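Local coordinates for protein diol-dehydratase (Roseburia inulinivorans, PDB 5I2A) that dehydrates 1,2-propanediol as a B12-independent diol dehydratase of the glycyl radical enzyme family, probably by radical chemistry, at residues F91-E94 and W95-E99; E101-E104 and T105-A108. One frame throughout, in Å; residues are numbered along the deposited sequence.

Interaction 1: residues F91-E94 and W95-E99; sequences FSYE and WLEAE
Ser92 OG meets the edge of the Trp95 indole, near the ring plane, 3.0 Å from Trp95 NE1 in a weak, bent hydrogen bond at the start of a short helix. Trp95 CG sits between its own backbone N and carbonyl carbon (chi1 64°), which turns the ring back toward Ser92; OG also bonds to Tyr161 O. A water 2.8 Å from Ser92 O also receives a weak bond from Trp95 NE1. Leu96 CB lies against one indole face, 3.5 Å above its plane and offset toward the rim. Tyr93 is the N-cap residue, and its carbonyl O accepts from both Leu96 N at 2.9 Å and Glu97 N at 3.2 Å, the latter nearly straight. On that same turn the extended Glu97 chain carries its carboxylate obliquely to the Tyr93 ring, Glu97 OE2 3.5 Å from Tyr93 CD1, the two planes 54° apart; OE2 also lies near the like-charged Asp125 OD2. With an alanine here the carboxylate and its CG would be gone, and Tyr93 CD1 and CE1 would probably lose that neighbour, opening a gap beside them. Glu94, whose OE2 forms a salt bridge with Lys129, starts helix 94-97, which packs through Leu96 and Glu97 on helix 115-125, while Ser92 touches helix 133-139.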
ATOM      1  N   PHE A  91      -6.399  -0.580 -15.950  1.00 14.99           N
ATOM      2  CA  PHE A  91      -7.421  -1.413 -15.311  1.00 13.83           C
ATOM      3  C   PHE A  91      -7.455  -2.796 -15.948  1.00 12.39           C
ATOM      4  O   PHE A  91      -7.349  -3.790 -15.249  1.00 15.26           O
ATOM      5  CB  PHE A  91      -8.800  -0.746 -15.378  1.00 11.36           C
ATOM      6  CG  PHE A  91      -8.829   0.624 -14.754  1.00 11.35           C
ATOM      7  CD1 PHE A  91      -8.629   0.782 -13.392  1.00 10.70           C
ATOM      8  CD2 PHE A  91      -9.025   1.755 -15.534  1.00 11.66           C
ATOM      9  CE1 PHE A  91      -8.623   2.053 -12.807  1.00 10.29           C
ATOM     10  CE2 PHE A  91      -9.034   3.022 -14.964  1.00 10.51           C
ATOM     11  CZ  PHE A  91      -8.835   3.176 -13.606  1.00 12.56           C
ATOM     12  N   SER A  92      -7.589  -2.849 -17.272  1.00 12.35           N
ATOM     13  CA  SER A  92      -7.539  -4.108 -18.014  1.00 13.86           C
ATOM     14  C   SER A  92      -7.381  -3.826 -19.503  1.00 14.13           C
ATOM     15  O   SER A  92      -7.664  -2.718 -19.957  1.00 15.24           O
ATOM     16  CB  SER A  92      -8.793  -4.946 -17.784  1.00 12.29           C
ATOM     17  OG  SER A  92      -9.913  -4.341 -18.408  1.00 15.35           O
ATOM     18  N   TYR A  93      -6.932  -4.827 -20.257  1.00 12.80           N
ATOM     19  CA  TYR A  93      -6.802  -4.672 -21.705  1.00 15.10           C
ATOM     20  C   TYR A  93      -6.898  -5.988 -22.474  1.00 17.29           C
ATOM     21  O   TYR A  93      -7.133  -5.970 -23.675  1.00 18.30           O
ATOM     22  CB  TYR A  93      -5.479  -3.999 -22.053  1.00 14.34           C
ATOM     23  CG  TYR A  93      -4.295  -4.872 -21.735  1.00 16.60           C
ATOM     24  CD1 TYR A  93      -3.830  -5.810 -22.656  1.00 16.90           C
ATOM     25  CD2 TYR A  93      -3.649  -4.775 -20.504  1.00 14.81           C
ATOM     26  CE1 TYR A  93      -2.747  -6.633 -22.366  1.00 20.25           C
ATOM     27  CE2 TYR A  93      -2.557  -5.595 -20.203  1.00 17.94           C
ATOM     28  CZ  TYR A  93      -2.116  -6.516 -21.136  1.00 21.44           C
ATOM     29  OH  TYR A  93      -1.050  -7.329 -20.855  1.00 26.75           O
ATOM     30  N   GLU A  94      -6.668  -7.121 -21.809  1.00 13.79           N
ATOM     31  CA  GLU A  94      -6.660  -8.383 -22.526  1.00 14.80           C
ATOM     32  C   GLU A  94      -7.999  -8.632 -23.224  1.00 18.92           C
ATOM     33  O   GLU A  94      -8.014  -9.189 -24.311  1.00 15.73           O
ATOM     34  CB  GLU A  94      -6.304  -9.555 -21.599  1.00 16.93           C
ATOM     35  CG  GLU A  94      -4.802  -9.618 -21.305  1.00 21.10           C
ATOM     36  CD  GLU A  94      -4.390 -10.757 -20.386  1.00 31.81           C
ATOM     37  OE1 GLU A  94      -5.238 -11.595 -20.029  1.00 33.21           O
ATOM     38  OE2 GLU A  94      -3.200 -10.812 -20.023  1.00 33.92           O
ATOM     39  N   TRP A  95      -9.110  -8.204 -22.613  1.00 14.90           N
ATOM     40  CA  TRP A  95     -10.428  -8.393 -23.238  1.00 14.79           C
ATOM     41  C   TRP A  95     -10.491  -7.686 -24.588  1.00 15.47           C
ATOM     42  O   TRP A  95     -11.110  -8.172 -25.527  1.00 17.34           O
ATOM     43  CB  TRP A  95     -11.561  -7.880 -22.328  1.00 15.18           C
ATOM     44  CG  TRP A  95     -11.509  -6.391 -22.078  1.00 14.96           C
ATOM     45  CD1 TRP A  95     -10.923  -5.762 -21.017  1.00 17.19           C
ATOM     46  CD2 TRP A  95     -12.048  -5.349 -22.906  1.00 13.87           C
ATOM     47  NE1 TRP A  95     -11.061  -4.402 -21.130  1.00 15.42           N
ATOM     48  CE2 TRP A  95     -11.752  -4.120 -22.277  1.00 16.02           C
ATOM     49  CE3 TRP A  95     -12.753  -5.334 -24.111  1.00 14.97           C
ATOM     50  CZ2 TRP A  95     -12.124  -2.891 -22.819  1.00 15.27           C
ATOM     51  CZ3 TRP A  95     -13.130  -4.113 -24.647  1.00 13.81           C
ATOM     52  CH2 TRP A  95     -12.822  -2.910 -24.001  1.00 15.23           C
ATOM     53  N   LEU A  96      -9.846  -6.532 -24.676  1.00 16.42           N
ATOM     54  CA  LEU A  96      -9.948  -5.689 -25.858  1.00 17.14           C
ATOM     55  C   LEU A  96      -9.113  -6.256 -27.001  1.00 16.73           C
ATOM     56  O   LEU A  96      -9.561  -6.302 -28.138  1.00 18.32           O
ATOM     57  CB  LEU A  96      -9.524  -4.253 -25.524  1.00 13.62           C
ATOM     58  CG  LEU A  96      -9.442  -3.288 -26.707  1.00 15.73           C
ATOM     59  CD1 LEU A  96     -10.755  -3.253 -27.494  1.00 16.75           C
ATOM     60  CD2 LEU A  96      -9.051  -1.900 -26.231  1.00 15.31           C
ATOM     61  N   GLU A  97      -7.899  -6.691 -26.689  1.00 15.35           N
ATOM     62  CA  GLU A  97      -7.063  -7.345 -27.676  1.00 19.39           C
ATOM     63  C   GLU A  97      -7.754  -8.583 -28.222  1.00 18.55           C
ATOM     64  O   GLU A  97      -7.659  -8.853 -29.401  1.00 18.48           O
ATOM     65  CB  GLU A  97      -5.702  -7.710 -27.082  1.00 18.83           C
ATOM     66  CG  GLU A  97      -4.888  -6.497 -26.703  1.00 17.21           C
ATOM     67  CD  GLU A  97      -3.479  -6.854 -26.266  1.00 19.56           C
ATOM     68  OE1 GLU A  97      -3.158  -8.050 -26.230  1.00 21.29           O
ATOM     69  OE2 GLU A  97      -2.701  -5.935 -25.970  1.00 19.05           O
ATOM     70  N   ALA A  98      -8.479  -9.306 -27.367  1.00 16.62           N
ATOM     71  CA  ALA A  98      -9.194 -10.508 -27.793  1.00 15.20           C
ATOM     72  C   ALA A  98     -10.376 -10.188 -28.709  1.00 22.56           C
ATOM     73  O   ALA A  98     -10.899 -11.074 -29.373  1.00 22.59           O
ATOM     74  CB  ALA A  98      -9.683 -11.300 -26.587  1.00 16.87           C
ATOM     75  N   GLU A  99     -10.804  -8.931 -28.734  1.00 20.58           N
ATOM     76  CA  GLU A  99     -11.941  -8.538 -29.564  1.00 20.84           C
ATOM     77  C   GLU A  99     -11.533  -7.692 -30.765  1.00 18.45           C
ATOM     78  O   GLU A  99     -12.389  -7.101 -31.411  1.00 17.87           O
ATOM     79  CB  GLU A  99     -12.978  -7.755 -28.739  1.00 17.91           C
ATOM     80  CG  GLU A  99     -13.719  -8.592 -27.722  1.00 18.48           C
ATOM     81  CD  GLU A  99     -14.897  -7.859 -27.080  1.00 20.75           C
ATOM     82  OE1 GLU A  99     -15.679  -7.191 -27.801  1.00 16.24           O
ATOM     83  OE2 GLU A  99     -15.045  -7.977 -25.849  1.00 18.31           O
TER
HETATM   84  O   HOH W   1     -10.153  -1.412 -19.918  1.00 13.17           O

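Interaction 2: residues E101-E104 and T105-A108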
ATOM      1  N   GLU A 101     -10.781  -8.278 -33.780  1.00 19.42           N
ATOM      2  CA  GLU A 101     -11.347  -8.639 -35.075  1.00 24.69           C
ATOM      3  C   GLU A 101     -12.877  -8.620 -35.085  1.00 23.59           C
ATOM      4  O   GLU A 101     -13.491  -8.676 -36.154  1.00 20.04           O
ATOM      5  CB  GLU A 101     -10.842 -10.026 -35.505  1.00 23.40           C
ATOM      6  CG  GLU A 101      -9.322 -10.121 -35.552  1.00 23.07           C
ATOM      7  CD  GLU A 101      -8.713  -8.960 -36.319  1.00 24.80           C
ATOM      8  OE1 GLU A 101      -9.047  -8.808 -37.508  1.00 30.29           O
ATOM      9  OE2 GLU A 101      -7.927  -8.186 -35.734  1.00 27.06           O
ATOM     10  N   THR A 102     -13.487  -8.525 -33.905  1.00 19.25           N
ATOM     11  CA  THR A 102     -14.943  -8.673 -33.785  1.00 19.61           C
ATOM     12  C   THR A 102     -15.688  -7.441 -33.256  1.00 20.87           C
ATOM     13  O   THR A 102     -16.910  -7.360 -33.372  1.00 19.28           O
ATOM     14  CB  THR A 102     -15.301  -9.846 -32.853  1.00 19.54           C
ATOM     15  OG1 THR A 102     -14.671  -9.657 -31.582  1.00 20.16           O
ATOM     16  CG2 THR A 102     -14.837 -11.180 -33.451  1.00 23.49           C
ATOM     17  N   VAL A 103     -14.967  -6.500 -32.655  1.00 19.36           N
ATOM     18  CA  VAL A 103     -15.629  -5.410 -31.962  1.00 17.41           C
ATOM     19  C   VAL A 103     -16.367  -4.491 -32.943  1.00 20.40           C
ATOM     20  O   VAL A 103     -17.375  -3.891 -32.585  1.00 18.10           O
ATOM     21  CB  VAL A 103     -14.640  -4.602 -31.092  1.00 17.18           C
ATOM     22  CG1 VAL A 103     -13.567  -3.914 -31.932  1.00 15.53           C
ATOM     23  CG2 VAL A 103     -15.391  -3.600 -30.206  1.00 15.24           C
ATOM     24  N   GLU A 104     -15.910  -4.423 -34.191  1.00 20.46           N
ATOM     25  CA  GLU A 104     -16.555  -3.543 -35.171  1.00 17.69           C
ATOM     26  C   GLU A 104     -17.964  -4.012 -35.525  1.00 18.74           C
ATOM     27  O   GLU A 104     -18.814  -3.210 -35.878  1.00 20.04           O
ATOM     28  CB  GLU A 104     -15.716  -3.423 -36.457  1.00 18.78           C
ATOM     29  CG  GLU A 104     -16.321  -2.454 -37.485  1.00 19.69           C
ATOM     30  CD  GLU A 104     -15.449  -2.228 -38.713  1.00 22.23           C
ATOM     31  OE1 GLU A 104     -14.267  -2.613 -38.705  1.00 24.11           O
ATOM     32  OE2 GLU A 104     -15.952  -1.643 -39.687  1.00 25.35           O
ATOM     33  N   THR A 105     -18.219  -5.307 -35.417  1.00 20.39           N
ATOM     34  CA  THR A 105     -19.497  -5.847 -35.850  1.00 17.19           C
ATOM     35  C   THR A 105     -20.215  -6.606 -34.749  1.00 21.84           C
ATOM     36  O   THR A 105     -21.156  -7.325 -35.026  1.00 20.86           O
ATOM     37  CB  THR A 105     -19.309  -6.796 -37.041  1.00 20.93           C
ATOM     38  OG1 THR A 105     -18.370  -7.812 -36.674  1.00 25.21           O
ATOM     39  CG2 THR A 105     -18.773  -6.036 -38.264  1.00 22.71           C
ATOM     40  N   ARG A 106     -19.763  -6.472 -33.505  1.00 17.99           N
ATOM     41  CA  ARG A 106     -20.418  -7.182 -32.414  1.00 19.15           C
ATOM     42  C   ARG A 106     -21.829  -6.637 -32.203  1.00 19.27           C
ATOM     43  O   ARG A 106     -22.139  -5.519 -32.598  1.00 17.47           O
ATOM     44  CB  ARG A 106     -19.600  -7.086 -31.115  1.00 18.25           C
ATOM     45  CG  ARG A 106     -19.521  -5.686 -30.513  1.00 19.54           C
ATOM     46  CD  ARG A 106     -18.593  -5.642 -29.289  1.00 16.12           C
ATOM     47  NE  ARG A 106     -18.763  -4.408 -28.534  1.00 16.18           N
ATOM     48  CZ  ARG A 106     -18.135  -4.132 -27.399  1.00 16.98           C
ATOM     49  NH1 ARG A 106     -17.273  -5.010 -26.887  1.00 16.37           N
ATOM     50  NH2 ARG A 106     -18.376  -2.985 -26.772  1.00 11.99           N
ATOM     51  N   SER A 107     -22.675  -7.433 -31.566  1.00 18.88           N
ATOM     52  CA  SER A 107     -24.093  -7.122 -31.467  1.00 21.19           C
ATOM     53  C   SER A 107     -24.420  -6.005 -30.461  1.00 22.67           C
ATOM     54  O   SER A 107     -25.432  -5.320 -30.611  1.00 20.73           O
ATOM     55  CB  SER A 107     -24.866  -8.382 -31.098  1.00 19.22           C
ATOM     56  OG  SER A 107     -24.459  -8.850 -29.831  1.00 26.71           O
ATOM     57  N   ALA A 108     -23.588  -5.823 -29.439  1.00 18.75           N
ATOM     58  CA  ALA A 108     -23.829  -4.726 -28.491  1.00 18.12           C
ATOM     59  C   ALA A 108     -22.725  -3.680 -28.526  1.00 15.18           C
ATOM     60  O   ALA A 108     -21.552  -4.013 -28.392  1.00 17.26           O
ATOM     61  CB  ALA A 108     -23.989  -5.271 -27.085  1.00 18.85           C
TER
HETATM   62  O   HOH W   2     -15.753  -7.048 -36.740  1.00 29.26           O
HETATM   63  O   HOH W   3     -18.482  -9.535 -34.376  1.00 25.51           O
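Thr102 and Thr105 close a tight turn: Thr105 N donates to Thr102 O at 3.2 Å, reaching it from above the carbonyl plane, and the CA atoms of Val103 and Arg106 come within 5.1 Å. Val103 and Glu104 both have helix-like phi and psi, as in a type I beta turn, whereas Arg106 (psi 159°) is extended and leads the chain out. Two waters reinforce the bend from the Thr105 side chain. One lies 2.7 Å from OG1 of Thr105 and donates to Glu101 O; the other lies 2.9 Å from the same OG1 and donates to Thr102 O. The side chains of Val103, inside the turn, and Arg106, just after it, lie side by side and point the same way. Arg106 CG stands between its own N and carbonyl carbon (chi1 67°), and from there the chain is extended to NE, passing the Val103 carbonyl with Arg106 CG 3.5 Å from Val103 O. This course sets one guanidinium face against Val103 CG2, which is 3.8 Å from Arg106 NE and offset toward the rim of the group. Arg106 NE makes a weak hydrogen bond to Ala108 O at 2.8 Å, NH1 reaches Arg330 O, and NH2 binds Asp109 O; these three backbone carbonyls and the carboxylate of Glu99 surround the guanidinium. The turn lies in the loop between helices 94-97 and 115-125: Val103 packs on Phe111 and Ile113, and Arg106 rests on helix 332-335.

From the N terminus, the chain first makes interaction 1, where the loop after helix 49-63 turns into helix 94-97, and then interaction 2, a turn in the loop that leads on to helix 115-125. The two contacts follow in series, neither nested nor crossed, with centres about 14 Å apart. They are joined directly by a salt bridge, Glu99 OE1 to Arg106 NH1 at 2.9 Å, which closes the short loop from Glu99 to Arg106. Glu99 OE2 also bonds to Ala332 N, so both ends of this bridge meet the region of helix 332-335, while residues 91-97 contact helices 115-125 and 133-139.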